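Local coordinates for spherulin-4 (Aspergillus clavatus, PDB 5C5G), which is a glycoside hydrolase of the spherulin-4 family that binds N-acetylgalactosamine and probably cleaves the galactosaminogalactan chain during its biosynthesis, at residues Phe171-Thr174 with Tyr175-Gln179; Ser204-Thr207 with Ser208-Gly211; Arg215-Val218 with Lys219-Gln223. All blocks are in the same frame, centred on the assembly; numbering follows the deposited sequence.

How the interactions relate
The three contacts follow one another along the chain on one flank of the (beta/alpha) barrel, with centres 13 to 14 Å apart. Tyr-175 of interaction 1 ties them together: its CD2 lies 3.4 Å from Pro-206 CD of interaction 2, and its CE1 3.9 Å from Leu-217 CD2 of interaction 3. Phe-178 continues the seam, with CE2 3.7 Å from Leu-217 CD1 and CZ 3.8 Å from Val-221 CG2. Interactions 2 and 3 meet more loosely, through Val-209 and Leu-217. Glu-172, which binds N-acetylgalactosamine, belongs to residues 171-174; the side chains of Val-205 and Val-221 are each about 12 Å from the side chain of Glu-172.

Interaction 1: residues Phe171-Thr174 with Tyr175-Gln179; sequences FEAT and YATFQ
Phe-171 and Phe-178 meet in a T-shaped (edge-to-face) stack at a strand-to-helix corner of the (beta/alpha)8 barrel, where strand 167-172 gives way to helix 175-180. The edge of the Phe-178 ring faces the Phe-171 ring, with centroids 5.4 Å apart and planes at 76°. Phe-178 CD1 stands over the face near its rim, while Phe-171 CZ reaches the backbone of the helix, 3.4 Å from Phe-178 CA. CG of Phe-171 lies anti to its backbone N (chi1 -176°), which carries the ring to the helix and sets CZ close to Phe-178 CB as well. Beside them, Ala-173 CB packs on Thr-177 CG2 at 3.9 Å.

The first turn of the helix holds this geometry. Thr-174 is its N-cap: with OG1 placed between the backbone N and the carbonyl carbon (chi1 64°), that oxygen accepts from Thr-177 N at 3.0 Å. Thr-174 O accepts from Phe-178 N at 3.0 Å, fixing the residue that bears the second ring.

Further out, Leu-186 and Ile-202 also pack on Phe-171. Glu-172, an N-acetylgalactosamine-binding residue, takes no part in the ring contact and is instead held by Asn-152 and Tyr-238. A water accepts from Thr-174 N and lies 2.8 Å from Thr-177 OG1, bridging cap and helix.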
loop_
_atom_site.group_PDB
_atom_site.type_symbol
_atom_site.label_atom_id
_atom_site.label_comp_id
_atom_site.label_asym_id
_atom_site.label_seq_id
_atom_site.Cartn_x
_atom_site.Cartn_y
_atom_site.Cartn_z
ATOM N N PHE A 171 0.726 -2.849 -10.822
ATOM C CA PHE A 171 -0.291 -3.801 -11.220
ATOM C C PHE A 171 -1.353 -3.768 -10.135
ATOM O O PHE A 171 -1.031 -3.940 -8.957
ATOM C CB PHE A 171 0.278 -5.220 -11.379
ATOM C CG PHE A 171 -0.750 -6.180 -11.883
ATOM C CD1 PHE A 171 -1.596 -6.822 -11.001
ATOM C CD2 PHE A 171 -0.934 -6.367 -13.247
ATOM C CE1 PHE A 171 -2.595 -7.651 -11.468
ATOM C CE2 PHE A 171 -1.916 -7.213 -13.717
ATOM C CZ PHE A 171 -2.742 -7.845 -12.836
ATOM N N GLU A 172 -2.602 -3.529 -10.526
ATOM C CA GLU A 172 -3.727 -3.517 -9.602
ATOM C C GLU A 172 -4.937 -4.016 -10.378
ATOM O O GLU A 172 -5.637 -3.226 -11.015
ATOM C CB GLU A 172 -3.987 -2.114 -9.021
ATOM C CG GLU A 172 -5.068 -2.139 -7.935
ATOM C CD GLU A 172 -5.815 -0.852 -7.719
ATOM O OE1 GLU A 172 -5.366 0.215 -8.169
ATOM O OE2 GLU A 172 -6.899 -0.927 -7.087
ATOM N N ALA A 173 -5.183 -5.315 -10.343
ATOM C CA ALA A 173 -6.201 -5.884 -11.201
ATOM C C ALA A 173 -6.502 -7.298 -10.778
ATOM O O ALA A 173 -5.951 -7.810 -9.810
ATOM C CB ALA A 173 -5.742 -5.841 -12.655
ATOM N N THR A 174 -7.393 -7.946 -11.512
ATOM C CA THR A 174 -7.755 -9.313 -11.202
ATOM C C THR A 174 -6.635 -10.289 -11.560
ATOM O O THR A 174 -5.781 -10.033 -12.402
ATOM C CB THR A 174 -8.994 -9.769 -11.996
ATOM O OG1 THR A 174 -8.663 -9.757 -13.385
ATOM C CG2 THR A 174 -10.194 -8.876 -11.725
ATOM N N TYR A 175 -6.712 -11.452 -10.945
ATOM C CA TYR A 175 -5.856 -12.565 -11.312
ATOM C C TYR A 175 -5.992 -12.909 -12.800
ATOM O O TYR A 175 -4.996 -13.216 -13.468
ATOM C CB TYR A 175 -6.212 -13.767 -10.440
ATOM C CG TYR A 175 -5.431 -15.011 -10.762
ATOM C CD1 TYR A 175 -4.156 -15.198 -10.268
ATOM C CD2 TYR A 175 -5.971 -16.011 -11.559
ATOM C CE1 TYR A 175 -3.434 -16.335 -10.563
ATOM C CE2 TYR A 175 -5.260 -17.160 -11.851
ATOM C CZ TYR A 175 -3.989 -17.308 -11.358
ATOM O OH TYR A 175 -3.309 -18.458 -11.667
ATOM N N ALA A 176 -7.216 -12.877 -13.322
ATOM C CA ALA A 176 -7.424 -13.157 -14.747
ATOM C C ALA A 176 -6.602 -12.205 -15.614
ATOM O O ALA A 176 -5.952 -12.623 -16.573
ATOM C CB ALA A 176 -8.889 -13.082 -15.107
ATOM N N THR A 177 -6.597 -10.928 -15.264
ATOM C CA THR A 177 -5.812 -9.959 -16.005
ATOM C C THR A 177 -4.312 -10.209 -15.853
ATOM O O THR A 177 -3.558 -10.107 -16.826
ATOM C CB THR A 177 -6.173 -8.553 -15.545
ATOM O OG1 THR A 177 -7.518 -8.300 -15.945
ATOM C CG2 THR A 177 -5.267 -7.506 -16.163
ATOM N N PHE A 178 -3.885 -10.559 -14.645
ATOM C CA PHE A 178 -2.489 -10.901 -14.395
ATOM C C PHE A 178 -2.047 -12.010 -15.350
ATOM O O PHE A 178 -0.998 -11.915 -15.999
ATOM C CB PHE A 178 -2.347 -11.305 -12.920
ATOM C CG PHE A 178 -0.953 -11.638 -12.485
ATOM C CD1 PHE A 178 -0.003 -10.652 -12.303
ATOM C CD2 PHE A 178 -0.607 -12.945 -12.213
ATOM C CE1 PHE A 178 1.279 -10.974 -11.879
ATOM C CE2 PHE A 178 0.683 -13.271 -11.799
ATOM C CZ PHE A 178 1.605 -12.273 -11.614
ATOM N N GLN A 179 -2.870 -13.044 -15.474
ATOM C CA GLN A 179 -2.546 -14.163 -16.354
ATOM C C GLN A 179 -2.584 -13.784 -17.823
ATOM O O GLN A 179 -1.756 -14.244 -18.611
ATOM C CB GLN A 179 -3.486 -15.337 -16.080
ATOM C CG GLN A 179 -3.214 -15.992 -14.735
ATOM C CD GLN A 179 -1.782 -16.481 -14.607
ATOM O OE1 GLN A 179 -1.132 -16.809 -15.603
ATOM N NE2 GLN A 179 -1.278 -16.516 -13.383
HETATM O O HOH W 1 -8.704 -6.596 -14.040
#

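Interaction 2: residues Ser204-Thr207 with Ser208-Gly211; sequences SVPT and SVEG
Val-205 and Val-209 bring their side chains together across a type I beta turn, Pro-206 to Val-209, in the loop between strand 198-203 and helix 212-224 of the barrel. The apolar contacts lie along one flank of this turn. Val-205 CG1 does most of the touching, at 3.6 Å from Val-209 CB and 3.9 Å from Val-209 CG2. The two side chains run at about a right angle, one methyl of Val-205 fitting against the branch point of its partner. That methyl is the one opposite the backbone N of Val-205 (chi1 -179°), a setting that extends it along the loop toward Val-209. Pro-206 instead lies alongside Val-209 and points the same way, its ring carbon CD 4.2 Å from Val-209 CG2. At the other side of the proline ring, CB meets Ser-208 OG at 3.7 Å. Glu-210 adds a van der Waals contact, its CB 3.5 Å from Thr-207 O.

Among polar contacts, one backbone hydrogen bond closes the turn: Val-209 N donates to Pro-206 O at 3.0 Å, with an N-H...O angle of 155°. Val-209 is also the centre of an inverse gamma turn, which bends the chain again before Gly-211, the N-cap of the next helix.

Beyond the loop, Tyr-175 packs against Val-205, Pro-206 and Val-209, while His-232 NE2 donates to Val-209 O. The chemistry is thus divided: aliphatic groups gather against the aromatic side chain of helix 175-180, whereas Thr-207, Ser-208 and Glu-210 occupy the exposed part of the turn.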
loop_
_atom_site.group_PDB
_atom_site.type_symbol
_atom_site.label_atom_id
_atom_site.label_comp_id
_atom_site.label_asym_id
_atom_site.label_seq_id
_atom_site.Cartn_x
_atom_site.Cartn_y
_atom_site.Cartn_z
ATOM N N SER A 204 -9.347 -10.958 -6.711
ATOM C CA SER A 204 -10.210 -11.835 -7.491
ATOM C C SER A 204 -9.486 -13.115 -7.882
ATOM O O SER A 204 -9.763 -13.704 -8.936
ATOM C CB SER A 204 -10.740 -11.101 -8.731
ATOM O OG SER A 204 -11.280 -9.829 -8.357
ATOM N N VAL A 205 -8.593 -13.585 -7.028
ATOM C CA VAL A 205 -7.942 -14.869 -7.287
ATOM C C VAL A 205 -8.960 -15.997 -7.075
ATOM O O VAL A 205 -9.627 -16.044 -6.041
ATOM C CB VAL A 205 -6.752 -15.071 -6.358
ATOM C CG1 VAL A 205 -6.065 -16.390 -6.658
ATOM C CG2 VAL A 205 -5.757 -13.933 -6.510
ATOM N N PRO A 206 -9.110 -16.907 -8.060
ATOM C CA PRO A 206 -10.041 -18.023 -7.879
ATOM C C PRO A 206 -9.665 -18.849 -6.661
ATOM O O PRO A 206 -8.486 -19.021 -6.363
ATOM C CB PRO A 206 -9.841 -18.863 -9.146
ATOM C CG PRO A 206 -9.276 -17.936 -10.147
ATOM C CD PRO A 206 -8.472 -16.927 -9.386
ATOM N N THR A 207 -10.660 -19.385 -5.964
ATOM C CA THR A 207 -10.363 -20.100 -4.728
ATOM C C THR A 207 -9.553 -21.366 -4.990
ATOM O O THR A 207 -8.896 -21.866 -4.082
ATOM C CB THR A 207 -11.628 -20.437 -3.939
ATOM O OG1 THR A 207 -12.535 -21.122 -4.795
ATOM C CG2 THR A 207 -12.288 -19.169 -3.410
ATOM N N SER A 208 -9.564 -21.862 -6.228
ATOM C CA SER A 208 -8.781 -23.040 -6.589
ATOM C C SER A 208 -7.273 -22.771 -6.609
ATOM O O SER A 208 -6.472 -23.707 -6.614
ATOM C CB SER A 208 -9.244 -23.568 -7.947
ATOM O OG SER A 208 -9.216 -22.541 -8.924
ATOM N N VAL A 209 -6.885 -21.505 -6.630
ATOM C CA VAL A 209 -5.486 -21.155 -6.462
ATOM C C VAL A 209 -5.203 -21.178 -4.965
ATOM O O VAL A 209 -5.244 -20.157 -4.280
ATOM C CB VAL A 209 -5.153 -19.797 -7.083
ATOM C CG1 VAL A 209 -3.657 -19.509 -6.942
ATOM C CG2 VAL A 209 -5.571 -19.773 -8.541
ATOM N N GLU A 210 -4.895 -22.371 -4.474
ATOM C CA GLU A 210 -4.768 -22.659 -3.050
ATOM C C GLU A 210 -3.611 -23.636 -2.871
ATOM O O GLU A 210 -3.143 -24.235 -3.844
ATOM C CB GLU A 210 -6.060 -23.285 -2.524
ATOM C CG GLU A 210 -6.403 -24.615 -3.191
ATOM C CD GLU A 210 -7.633 -25.267 -2.609
ATOM O OE1 GLU A 210 -7.755 -25.298 -1.366
ATOM O OE2 GLU A 210 -8.472 -25.758 -3.400
ATOM N N GLY A 211 -3.150 -23.830 -1.644
ATOM C CA GLY A 211 -2.095 -24.790 -1.374
ATOM C C GLY A 211 -0.862 -24.471 -2.181
ATOM O O GLY A 211 -0.458 -23.323 -2.283
#

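Interaction 3: residues Arg215-Val218 with Lys219-Gln223; sequences RGLV and KQVRQ
Leu-217 and Val-221, one helical turn apart, lie side by side and point the same way, with Leu-217 CD1 4.0 Å from Val-221 CG2. The same valine methyl also rests 3.3 Å from Leu-217 O, so it touches both the side chain and the backbone of the preceding turn.

Val-218 and Arg-222 form a second pair, their side chains set obliquely to each other. Here the aliphatic part of the arginine does the touching: CD is 3.8 Å from Val-218 CG1, and CG is 3.3 Å from Val-218 O. A bend at chi3 (60°) then turns the chain beyond CD, and the guanidinium group hydrogen-bonds the carbonyl oxygens of Pro-6 (through NE) and Gly-5 (through NH2) and, through NH1, the O of the last residue, Ser-254.

Both pairs belong to helix 212-224, which joins strands 198-203 and 227-230 in a beta-alpha-beta unit of the barrel. Val-218 also packs on Phe-248 and Leu-251 of helix 245-252, and Val-221 on Ile-228 of the following strand. Regular i to i+4 backbone bonds carry the spacing, including Val-221 N to Leu-217 O at 3.0 Å and Arg-222 N to Val-218 O at 2.9 Å.

On another side of the helix, Gln-220 runs its extended chain past Gly-216 O. With CG opposite its own carbonyl carbon (chi1 -70°), CG lies 3.2 Å from Gly-216 O. Lys-219 leads its extended chain away from residues 215-218, and its NZ bonds to the carbonyl of Met-3, while Arg-215 NH2 reaches that of His-2.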
loop_
_atom_site.group_PDB
_atom_site.type_symbol
_atom_site.label_atom_id
_atom_site.label_comp_id
_atom_site.label_asym_id
_atom_site.label_seq_id
_atom_site.Cartn_x
_atom_site.Cartn_y
_atom_site.Cartn_z
ATOM N N ARG A 215 1.256 -21.045 -3.304
ATOM C CA ARG A 215 2.684 -20.920 -3.050
ATOM C C ARG A 215 3.397 -20.497 -4.332
ATOM O O ARG A 215 4.247 -19.597 -4.305
ATOM C CB ARG A 215 3.264 -22.225 -2.530
ATOM C CG ARG A 215 4.751 -22.147 -2.200
ATOM C CD ARG A 215 5.191 -23.457 -1.579
ATOM N NE ARG A 215 6.583 -23.435 -1.124
ATOM C CZ ARG A 215 6.979 -23.094 0.102
ATOM N NH1 ARG A 215 6.094 -22.742 1.029
ATOM N NH2 ARG A 215 8.272 -23.102 0.405
ATOM N N GLY A 216 3.089 -21.146 -5.449
ATOM C CA GLY A 216 3.718 -20.812 -6.710
ATOM C C GLY A 216 3.440 -19.379 -7.126
ATOM O O GLY A 216 4.347 -18.677 -7.569
ATOM N N LEU A 217 2.199 -18.929 -6.982
ATOM C CA LEU A 217 1.862 -17.550 -7.317
ATOM C C LEU A 217 2.656 -16.569 -6.460
ATOM O O LEU A 217 3.235 -15.621 -6.989
ATOM C CB LEU A 217 0.366 -17.315 -7.164
ATOM C CG LEU A 217 -0.099 -15.866 -7.397
ATOM C CD1 LEU A 217 0.227 -15.395 -8.786
ATOM C CD2 LEU A 217 -1.589 -15.745 -7.131
ATOM N N VAL A 218 2.691 -16.791 -5.155
ATOM C CA VAL A 218 3.424 -15.886 -4.279
ATOM C C VAL A 218 4.905 -15.835 -4.658
ATOM O O VAL A 218 5.488 -14.751 -4.714
ATOM C CB VAL A 218 3.211 -16.255 -2.807
ATOM C CG1 VAL A 218 4.113 -15.451 -1.894
ATOM C CG2 VAL A 218 1.750 -16.021 -2.416
ATOM N N LYS A 219 5.518 -16.986 -4.915
ATOM C CA LYS A 219 6.912 -17.006 -5.325
ATOM C C LYS A 219 7.128 -16.212 -6.611
ATOM O O LYS A 219 8.081 -15.445 -6.729
ATOM C CB LYS A 219 7.356 -18.446 -5.525
ATOM C CG LYS A 219 8.803 -18.577 -5.907
ATOM C CD LYS A 219 9.261 -20.018 -5.846
ATOM C CE LYS A 219 10.705 -20.155 -6.247
ATOM N NZ LYS A 219 11.170 -21.561 -6.074
ATOM N N GLN A 220 6.244 -16.401 -7.587
ATOM C CA GLN A 220 6.393 -15.713 -8.865
ATOM C C GLN A 220 6.365 -14.200 -8.668
ATOM O O GLN A 220 7.143 -13.468 -9.275
ATOM C CB GLN A 220 5.293 -16.113 -9.851
ATOM C CG GLN A 220 5.401 -17.520 -10.356
ATOM C CD GLN A 220 4.094 -18.006 -10.931
ATOM O OE1 GLN A 220 3.370 -17.259 -11.599
ATOM N NE2 GLN A 220 3.774 -19.263 -10.667
ATOM N N VAL A 221 5.452 -13.711 -7.833
ATOM C CA VAL A 221 5.317 -12.274 -7.636
ATOM C C VAL A 221 6.469 -11.725 -6.788
ATOM O O VAL A 221 6.952 -10.632 -7.052
ATOM C CB VAL A 221 3.915 -11.913 -7.073
ATOM C CG1 VAL A 221 3.748 -10.423 -6.939
ATOM C CG2 VAL A 221 2.809 -12.466 -7.994
ATOM N N ARG A 222 6.916 -12.483 -5.793
ATOM C CA ARG A 222 8.045 -12.048 -4.979
ATOM C C ARG A 222 9.270 -11.747 -5.822
ATOM O O ARG A 222 10.080 -10.899 -5.465
ATOM C CB ARG A 222 8.363 -13.090 -3.886
ATOM C CG ARG A 222 7.439 -12.970 -2.679
ATOM C CD ARG A 222 7.595 -14.073 -1.676
ATOM N NE ARG A 222 8.937 -14.124 -1.129
ATOM C CZ ARG A 222 9.266 -14.837 -0.065
ATOM N NH1 ARG A 222 8.349 -15.533 0.603
ATOM N NH2 ARG A 222 10.526 -14.872 0.323
ATOM N N GLN A 223 9.444 -12.452 -6.929
ATOM C CA GLN A 223 10.613 -12.211 -7.740
ATOM C C GLN A 223 10.647 -10.801 -8.313
ATOM O O GLN A 223 11.732 -10.249 -8.520
ATOM C CB GLN A 223 10.670 -13.208 -8.880
ATOM C CG GLN A 223 11.979 -13.182 -9.647
ATOM C CD GLN A 223 12.064 -14.277 -10.698
ATOM O OE1 GLN A 223 11.054 -14.687 -11.272
ATOM N NE2 GLN A 223 13.278 -14.765 -10.944
#